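Local coordinates for protein malonate decarboxylase subunit alpha (Acinetobacter baumannii ATCC 17978, PDB 6MPR) that probably acts as the acyl-carrier-protein transferase of malonate decarboxylase, exchanging acetyl for malonyl groups on the carrier subunit before decarboxylation, at residues A[141-149]-A[350-358]; A[300-308]-A[324-332]. All blocks are in the same frame, centred on the assembly; numbering follows the deposited sequence.

Interaction 1 (A[141-149]-A[350-358]); sequences HTYIELYSR and RMMCQLAGQ
Knob-into-hole packing joins the two helices here: I144 is the knob, and M351, Q354, L355 and Q358 surround it. Its CG1 lies between the backbone N and the carbonyl carbon (chi1 62°), which lets the two branches divide the hole. CG2 presses on Q354 CB at 3.4 Å, while CD1 runs on to L355 CD1 at 4.3 Å.

On one flank, R350 CD touches two tyrosines: it lies over a face of the Y143 ring, 3.8 Å from Y143 CD2, in a CH-pi contact, and 3.2 Å from Y147 OH. Salt bridges from R350 to E179 and D180 hold its charged end, and D180 also binds Y147 OH. Y147 CD2 meets M351 CB at 3.9 Å.

The other flank is polar. A water donates to T142 OG1 and to Q354 OE1 (2.8 Å) and accepts from I144 N (3.0 Å), so it ties the first turn of helix 143-149 to its neighbour; Q354 OE1 is further held by N393.

The helix axes approach to 9.9 Å at a crossing angle of -122°. One helix follows strand 136-140 of the parallel sheet and the other leads into strand 363-366 of the mixed sheet, making this knob-into-hole contact a buried joint between the two sheet regions.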
loop_
_atom_site.group_PDB
_atom_site.type_symbol
_atom_site.label_atom_id
_atom_site.label_comp_id
_atom_site.label_asym_id
_atom_site.label_seq_id
_atom_site.Cartn_x
_atom_site.Cartn_y
_atom_site.Cartn_z
ATOM N N HIS A 141 -4.047 -1.328 -14.200
ATOM C CA HIS A 141 -3.448 -1.083 -12.895
ATOM C C HIS A 141 -3.192 -2.396 -12.170
ATOM O O HIS A 141 -3.758 -3.427 -12.516
ATOM C CB HIS A 141 -4.390 -0.244 -11.988
ATOM C CG HIS A 141 -4.844 1.057 -12.577
ATOM N ND1 HIS A 141 -5.657 1.148 -13.690
ATOM C CD2 HIS A 141 -4.621 2.332 -12.174
ATOM C CE1 HIS A 141 -5.898 2.419 -13.955
ATOM N NE2 HIS A 141 -5.295 3.157 -13.038
ATOM N N THR A 142 -2.383 -2.348 -11.118
ATOM C CA THR A 142 -2.485 -3.394 -10.103
ATOM C C THR A 142 -3.528 -2.947 -9.069
ATOM O O THR A 142 -3.861 -1.773 -8.985
ATOM C CB THR A 142 -1.111 -3.708 -9.474
ATOM O OG1 THR A 142 -1.195 -4.874 -8.624
ATOM C CG2 THR A 142 -0.537 -2.538 -8.690
ATOM N N TYR A 143 -4.100 -3.906 -8.333
ATOM C CA TYR A 143 -5.297 -3.624 -7.533
ATOM C C TYR A 143 -5.137 -2.402 -6.631
ATOM O O TYR A 143 -5.927 -1.454 -6.700
ATOM C CB TYR A 143 -5.673 -4.821 -6.654
ATOM C CG TYR A 143 -6.215 -6.026 -7.381
ATOM C CD1 TYR A 143 -7.202 -5.905 -8.356
ATOM C CD2 TYR A 143 -5.735 -7.297 -7.074
ATOM C CE1 TYR A 143 -7.687 -7.020 -9.011
ATOM C CE2 TYR A 143 -6.214 -8.410 -7.725
ATOM C CZ TYR A 143 -7.190 -8.271 -8.674
ATOM O OH TYR A 143 -7.669 -9.381 -9.320
ATOM N N ILE A 144 -4.148 -2.424 -5.734
ATOM C CA ILE A 144 -4.105 -1.338 -4.761
ATOM C C ILE A 144 -3.640 -0.033 -5.386
ATOM O O ILE A 144 -3.894 1.030 -4.815
ATOM C CB ILE A 144 -3.240 -1.669 -3.531
ATOM C CG1 ILE A 144 -1.784 -1.913 -3.925
ATOM C CG2 ILE A 144 -3.855 -2.847 -2.768
ATOM C CD1 ILE A 144 -0.875 -2.080 -2.728
ATOM N N GLU A 145 -2.980 -0.079 -6.549
ATOM C CA GLU A 145 -2.759 1.142 -7.326
ATOM C C GLU A 145 -4.082 1.755 -7.773
ATOM O O GLU A 145 -4.289 2.974 -7.669
ATOM C CB GLU A 145 -1.861 0.822 -8.530
ATOM C CG GLU A 145 -1.588 1.967 -9.494
ATOM C CD GLU A 145 -0.900 1.470 -10.769
ATOM O OE1 GLU A 145 -0.401 2.309 -11.550
ATOM O OE2 GLU A 145 -0.895 0.236 -11.004
ATOM N N LEU A 146 -4.999 0.923 -8.268
ATOM C CA LEU A 146 -6.299 1.439 -8.678
ATOM C C LEU A 146 -7.056 1.999 -7.474
ATOM O O LEU A 146 -7.643 3.084 -7.561
ATOM C CB LEU A 146 -7.106 0.343 -9.394
ATOM C CG LEU A 146 -8.472 0.744 -9.966
ATOM C CD1 LEU A 146 -8.312 1.778 -11.059
ATOM C CD2 LEU A 146 -9.223 -0.461 -10.514
ATOM N N TYR A 147 -7.045 1.289 -6.331
ATOM C CA TYR A 147 -7.726 1.839 -5.152
ATOM C C TYR A 147 -7.165 3.206 -4.786
ATOM O O TYR A 147 -7.901 4.091 -4.327
ATOM C CB TYR A 147 -7.587 0.938 -3.917
ATOM C CG TYR A 147 -7.921 -0.525 -4.067
ATOM C CD1 TYR A 147 -8.807 -0.971 -5.032
ATOM C CD2 TYR A 147 -7.339 -1.472 -3.203
ATOM C CE1 TYR A 147 -9.085 -2.317 -5.171
ATOM C CE2 TYR A 147 -7.608 -2.818 -3.335
ATOM C CZ TYR A 147 -8.483 -3.235 -4.318
ATOM O OH TYR A 147 -8.779 -4.566 -4.462
ATOM N N SER A 148 -5.851 3.375 -4.925
ATOM C CA SER A 148 -5.212 4.608 -4.479
ATOM C C SER A 148 -5.638 5.804 -5.317
ATOM O O SER A 148 -5.663 6.924 -4.805
ATOM C CB SER A 148 -3.692 4.455 -4.511
ATOM O OG SER A 148 -3.202 4.610 -5.832
ATOM N N ARG A 149 -5.968 5.590 -6.590
ATOM C CA ARG A 149 -6.389 6.699 -7.435
ATOM C C ARG A 149 -7.759 7.227 -7.059
ATOM O O ARG A 149 -8.103 8.348 -7.460
ATOM C CB ARG A 149 -6.377 6.263 -8.901
ATOM C CG ARG A 149 -4.974 5.948 -9.386
ATOM C CD ARG A 149 -4.937 5.762 -10.883
ATOM N NE ARG A 149 -5.141 7.025 -11.587
ATOM C CZ ARG A 149 -5.300 7.124 -12.905
ATOM N NH1 ARG A 149 -5.334 6.036 -13.661
ATOM N NH2 ARG A 149 -5.466 8.311 -13.469
ATOM N N ARG A 350 -8.725 -7.094 0.837
ATOM C CA ARG A 350 -7.775 -7.193 -0.275
ATOM C C ARG A 350 -6.748 -6.067 -0.229
ATOM O O ARG A 350 -5.558 -6.298 -0.490
ATOM C CB ARG A 350 -8.506 -7.223 -1.629
ATOM C CG ARG A 350 -7.534 -7.192 -2.841
ATOM C CD ARG A 350 -8.173 -7.717 -4.132
ATOM N NE ARG A 350 -8.221 -9.180 -4.140
ATOM C CZ ARG A 350 -9.330 -9.909 -4.049
ATOM N NH1 ARG A 350 -10.512 -9.322 -3.973
ATOM N NH2 ARG A 350 -9.263 -11.239 -4.045
ATOM N N MET A 351 -7.165 -4.851 0.130
ATOM C CA MET A 351 -6.198 -3.758 0.224
ATOM C C MET A 351 -5.129 -4.055 1.270
ATOM O O MET A 351 -3.924 -3.890 1.013
ATOM C CB MET A 351 -6.892 -2.434 0.542
ATOM C CG MET A 351 -5.873 -1.321 0.794
ATOM S SD MET A 351 -6.339 0.306 0.214
ATOM C CE MET A 351 -7.266 0.956 1.588
ATOM N N MET A 352 -5.542 -4.498 2.462
ATOM C CA MET A 352 -4.569 -4.747 3.526
ATOM C C MET A 352 -3.661 -5.920 3.188
ATOM O O MET A 352 -2.447 -5.881 3.452
ATOM C CB MET A 352 -5.302 -4.973 4.849
ATOM C CG MET A 352 -4.417 -5.219 6.068
ATOM S SD MET A 352 -5.482 -5.410 7.525
ATOM C CE MET A 352 -5.963 -3.702 7.790
ATOM N N CYS A 353 -4.230 -6.955 2.577
ATOM C CA CYS A 353 -3.450 -8.134 2.243
ATOM C C CYS A 353 -2.464 -7.837 1.118
ATOM O O CYS A 353 -1.313 -8.271 1.169
ATOM C CB CYS A 353 -4.398 -9.265 1.855
ATOM S SG CYS A 353 -3.685 -10.890 1.951
ATOM N N GLN A 354 -2.903 -7.106 0.086
ATOM C CA GLN A 354 -1.977 -6.701 -0.977
ATOM C C GLN A 354 -0.872 -5.800 -0.439
ATOM O O GLN A 354 0.292 -5.933 -0.836
ATOM C CB GLN A 354 -2.737 -5.990 -2.090
ATOM C CG GLN A 354 -3.485 -6.911 -3.035
ATOM C CD GLN A 354 -2.564 -7.609 -4.006
ATOM O OE1 GLN A 354 -1.563 -7.038 -4.441
ATOM N NE2 GLN A 354 -2.889 -8.848 -4.353
ATOM N N LEU A 355 -1.215 -4.873 0.467
ATOM C CA LEU A 355 -0.183 -4.039 1.084
ATOM C C LEU A 355 0.853 -4.892 1.815
ATOM O O LEU A 355 2.065 -4.674 1.677
ATOM C CB LEU A 355 -0.822 -3.041 2.048
ATOM C CG LEU A 355 0.075 -1.865 2.435
ATOM C CD1 LEU A 355 0.537 -1.097 1.186
ATOM C CD2 LEU A 355 -0.666 -0.952 3.403
ATOM N N ALA A 356 0.396 -5.859 2.615
ATOM C CA ALA A 356 1.342 -6.756 3.277
ATOM C C ALA A 356 2.137 -7.557 2.261
ATOM O O ALA A 356 3.330 -7.812 2.459
ATOM C CB ALA A 356 0.615 -7.695 4.239
ATOM N N GLY A 357 1.492 -7.967 1.169
ATOM C CA GLY A 357 2.212 -8.694 0.138
ATOM C C GLY A 357 3.351 -7.890 -0.456
ATOM O O GLY A 357 4.352 -8.456 -0.902
ATOM N N GLN A 358 3.208 -6.567 -0.496
ATOM C CA GLN A 358 4.298 -5.718 -0.972
ATOM C C GLN A 358 5.363 -5.508 0.105
ATOM O O GLN A 358 6.557 -5.721 -0.131
ATOM C CB GLN A 358 3.758 -4.355 -1.418
ATOM C CG GLN A 358 4.928 -3.392 -1.673
ATOM C CD GLN A 358 4.517 -1.957 -1.938
ATOM O OE1 GLN A 358 5.374 -1.080 -2.002
ATOM N NE2 GLN A 358 3.223 -1.713 -2.107
HETATM O O HOH W 1 -2.375 -4.801 -5.934
#

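Interaction 2 (A[300-308]-A[324-332]); sequences LNPHPTLIP and ELGMEKYVA
M327 folds its thioether among P302, P304 and I307 and meets all three. Its methyl, CE, lies 3.4 Å from P302 O, and M327 CG packs on P304 CG at 3.9 Å. Bends at both chi2 and chi3 (-73° and -74°) curl the chain back, leaving the sulfur to meet I307: M327 SD and I307 CD1 come tip to tip at 3.7 Å.

Beside this pair, I307 slides past Y330 in the opposite direction. I307 CG1 sits over a face of the ring, offset toward the rim, at 4.2 Å from the Y330 centroid, which makes a CH-pi contact. P302 turns its own ring carbons toward V331, with P302 CB 3.8 Å from V331 CG2. The aliphatic part of E324 closes the other end, E324 CB lying 3.5 Å from P302 O.

A second shell sets these groups in place. P302 is the centre of an inverse gamma turn, bridged from H303 N to N301 O, and a type II turn from E324 to M327 brings M327 round to face it; G326 takes the positive phi of that turn. The E324 carboxylate bends back so that OE1 receives L325 N, while OE2 is bound by T236 and F235 N. E311 binds the Y330 hydroxyl, and E278 holds H303, whose ring carries L300 CD2 over one face. W553 and L550 of helix 547-553 pack against I307 and P304.

The two segments share no hydrogen bond. They meet through apolar surfaces together with the carbonyl P302 O, against which M327 and E324 lay carbon atoms. The polar ends of E324, Y330 and H303 find their partners around the periphery, which implies that matching of shape, more than directional bonding, holds the segments together.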
loop_
_atom_site.group_PDB
_atom_site.type_symbol
_atom_site.label_atom_id
_atom_site.label_comp_id
_atom_site.label_asym_id
_atom_site.label_seq_id
_atom_site.Cartn_x
_atom_site.Cartn_y
_atom_site.Cartn_z
ATOM N N LEU A 300 -2.490 -14.840 1.582
ATOM C CA LEU A 300 -3.015 -15.877 0.698
ATOM C C LEU A 300 -4.512 -16.031 0.943
ATOM O O LEU A 300 -4.978 -15.857 2.071
ATOM C CB LEU A 300 -2.314 -17.221 0.968
ATOM C CG LEU A 300 -2.370 -18.262 -0.154
ATOM C CD1 LEU A 300 -1.280 -17.954 -1.184
ATOM C CD2 LEU A 300 -2.194 -19.637 0.429
ATOM N N ASN A 301 -5.263 -16.387 -0.104
ATOM C CA ASN A 301 -6.624 -16.826 0.151
ATOM C C ASN A 301 -6.594 -18.210 0.798
ATOM O O ASN A 301 -5.538 -18.844 0.894
ATOM C CB ASN A 301 -7.443 -16.796 -1.137
ATOM C CG ASN A 301 -8.009 -15.417 -1.417
ATOM O OD1 ASN A 301 -7.642 -14.445 -0.755
ATOM N ND2 ASN A 301 -8.900 -15.322 -2.394
ATOM N N PRO A 302 -7.741 -18.688 1.329
ATOM C CA PRO A 302 -7.701 -20.024 1.969
ATOM C C PRO A 302 -7.674 -21.166 0.952
ATOM O O PRO A 302 -8.680 -21.829 0.658
ATOM C CB PRO A 302 -8.984 -20.038 2.808
ATOM C CG PRO A 302 -9.517 -18.637 2.791
ATOM C CD PRO A 302 -9.069 -18.076 1.494
ATOM N N HIS A 303 -6.495 -21.393 0.377
ATOM C CA HIS A 303 -6.339 -22.454 -0.611
ATOM C C HIS A 303 -6.686 -23.786 0.042
ATOM O O HIS A 303 -6.111 -24.114 1.092
ATOM C CB HIS A 303 -4.893 -22.528 -1.110
ATOM C CG HIS A 303 -4.458 -21.369 -1.956
ATOM N ND1 HIS A 303 -3.246 -21.357 -2.620
ATOM C CD2 HIS A 303 -5.059 -20.189 -2.241
ATOM C CE1 HIS A 303 -3.124 -20.217 -3.281
ATOM N NE2 HIS A 303 -4.210 -19.494 -3.071
ATOM N N PRO A 304 -7.614 -24.573 -0.521
ATOM C CA PRO A 304 -7.796 -25.930 0.007
ATOM C C PRO A 304 -6.516 -26.730 -0.048
ATOM O O PRO A 304 -6.297 -27.600 0.808
ATOM C CB PRO A 304 -8.888 -26.525 -0.903
ATOM C CG PRO A 304 -9.644 -25.311 -1.384
ATOM C CD PRO A 304 -8.534 -24.309 -1.639
ATOM N N THR A 305 -5.634 -26.442 -1.011
ATOM C CA THR A 305 -4.390 -27.199 -1.080
ATOM C C THR A 305 -3.420 -26.844 0.039
ATOM O O THR A 305 -2.412 -27.542 0.195
ATOM C CB THR A 305 -3.700 -27.001 -2.431
ATOM O OG1 THR A 305 -3.478 -25.606 -2.681
ATOM C CG2 THR A 305 -4.535 -27.602 -3.543
ATOM N N LEU A 306 -3.695 -25.789 0.822
ATOM C CA LEU A 306 -2.902 -25.497 2.012
ATOM C C LEU A 306 -3.360 -26.272 3.244
ATOM O O LEU A 306 -2.679 -26.228 4.272
ATOM C CB LEU A 306 -2.931 -23.982 2.317
ATOM C CG LEU A 306 -1.819 -23.414 3.204
ATOM C CD1 LEU A 306 -0.477 -23.525 2.483
ATOM C CD2 LEU A 306 -2.124 -21.953 3.562
ATOM N N ILE A 307 -4.481 -26.994 3.173
ATOM C CA ILE A 307 -4.998 -27.681 4.363
ATOM C C ILE A 307 -3.966 -28.615 5.000
ATOM O O ILE A 307 -3.779 -28.545 6.223
ATOM C CB ILE A 307 -6.325 -28.378 4.040
ATOM C CG1 ILE A 307 -7.418 -27.320 3.785
ATOM C CG2 ILE A 307 -6.741 -29.315 5.174
ATOM C CD1 ILE A 307 -8.750 -27.901 3.361
ATOM N N PRO A 308 -3.272 -29.488 4.260
ATOM C CA PRO A 308 -2.301 -30.366 4.939
ATOM C C PRO A 308 -1.178 -29.594 5.630
ATOM O O PRO A 308 -0.764 -29.962 6.738
ATOM C CB PRO A 308 -1.792 -31.261 3.797
ATOM C CG PRO A 308 -2.937 -31.296 2.831
ATOM C CD PRO A 308 -3.458 -29.882 2.848
ATOM N N GLU A 324 -12.522 -18.486 0.131
ATOM C CA GLU A 324 -12.637 -19.480 -0.934
ATOM C C GLU A 324 -13.874 -20.317 -0.659
ATOM O O GLU A 324 -14.143 -20.674 0.491
ATOM C CB GLU A 324 -11.403 -20.390 -1.083
ATOM C CG GLU A 324 -11.575 -21.499 -2.137
ATOM C CD GLU A 324 -11.895 -20.966 -3.557
ATOM O OE1 GLU A 324 -12.777 -20.103 -3.742
ATOM O OE2 GLU A 324 -11.265 -21.436 -4.512
ATOM N N LEU A 325 -14.647 -20.583 -1.713
ATOM C CA LEU A 325 -15.899 -21.306 -1.548
ATOM C C LEU A 325 -15.650 -22.700 -0.983
ATOM O O LEU A 325 -14.727 -23.410 -1.400
ATOM C CB LEU A 325 -16.635 -21.413 -2.884
ATOM C CG LEU A 325 -17.069 -20.107 -3.545
ATOM C CD1 LEU A 325 -17.934 -20.462 -4.731
ATOM C CD2 LEU A 325 -17.819 -19.210 -2.553
ATOM N N GLY A 326 -16.492 -23.092 -0.028
ATOM C CA GLY A 326 -16.329 -24.360 0.653
ATOM C C GLY A 326 -15.353 -24.362 1.808
ATOM O O GLY A 326 -15.296 -25.355 2.539
ATOM N N MET A 327 -14.570 -23.291 1.997
ATOM C CA MET A 327 -13.570 -23.240 3.053
ATOM C C MET A 327 -14.035 -22.457 4.273
ATOM O O MET A 327 -13.293 -22.371 5.255
ATOM C CB MET A 327 -12.266 -22.621 2.519
ATOM C CG MET A 327 -11.509 -23.553 1.577
ATOM S SD MET A 327 -10.709 -24.909 2.445
ATOM C CE MET A 327 -9.362 -23.984 3.183
ATOM N N GLU A 328 -15.240 -21.879 4.239
ATOM C CA GLU A 328 -15.626 -20.959 5.306
ATOM C C GLU A 328 -15.696 -21.655 6.664
ATOM O O GLU A 328 -15.290 -21.081 7.681
ATOM C CB GLU A 328 -16.963 -20.310 4.966
ATOM C CG GLU A 328 -16.961 -19.567 3.640
ATOM C CD GLU A 328 -17.245 -20.466 2.426
ATOM O OE1 GLU A 328 -17.421 -21.702 2.589
ATOM O OE2 GLU A 328 -17.285 -19.922 1.300
ATOM N N LYS A 329 -16.217 -22.881 6.711
ATOM C CA LYS A 329 -16.354 -23.561 7.997
ATOM C C LYS A 329 -15.004 -24.043 8.525
ATOM O O LYS A 329 -14.773 -24.038 9.738
ATOM C CB LYS A 329 -17.335 -24.727 7.868
ATOM N N TYR A 330 -14.108 -24.476 7.628
ATOM C CA TYR A 330 -12.739 -24.804 8.017
ATOM C C TYR A 330 -12.032 -23.583 8.583
ATOM O O TYR A 330 -11.424 -23.635 9.660
ATOM C CB TYR A 330 -11.975 -25.339 6.803
ATOM C CG TYR A 330 -10.526 -25.673 7.074
ATOM C CD1 TYR A 330 -10.188 -26.848 7.723
ATOM C CD2 TYR A 330 -9.499 -24.817 6.673
ATOM C CE1 TYR A 330 -8.868 -27.164 7.968
ATOM C CE2 TYR A 330 -8.180 -25.121 6.921
ATOM C CZ TYR A 330 -7.866 -26.298 7.570
ATOM O OH TYR A 330 -6.554 -26.630 7.808
ATOM N N VAL A 331 -12.096 -22.465 7.854
ATOM C CA VAL A 331 -11.474 -21.243 8.348
ATOM C C VAL A 331 -12.030 -20.879 9.713
ATOM O O VAL A 331 -11.278 -20.529 10.626
ATOM C CB VAL A 331 -11.676 -20.092 7.347
ATOM C CG1 VAL A 331 -11.286 -18.762 8.010
ATOM C CG2 VAL A 331 -10.865 -20.357 6.060
ATOM N N ALA A 332 -13.358 -20.964 9.881
ATOM C CA ALA A 332 -13.952 -20.612 11.170
ATOM C C ALA A 332 -13.507 -21.565 12.273
ATOM O O ALA A 332 -13.472 -21.185 13.450
ATOM C CB ALA A 332 -15.479 -20.599 11.059
#

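Interaction 2 is nested along the chain inside the loop closed by interaction 1, and their centres lie 22 Å apart. Segment 300-308 follows strand 297-299, and helix 307-311 leads to the parallel neighbour 317-319, which precedes 324-332; helix 350-359 comes next and runs into strand 363-366 of the same mixed sheet. Helix 143-149, by contrast, follows strand 136-140, the outermost strand, within this chain, of the parallel sheet. The two contacts meet where C353 SG packs against L300 N. Interaction 1 thus lies at the junction of the two sheet regions and beside the subunit interface, where M351 packs on M351 of the second subunit, while interaction 2 secures the segments round strands 297-299 and 317-319 within one chain.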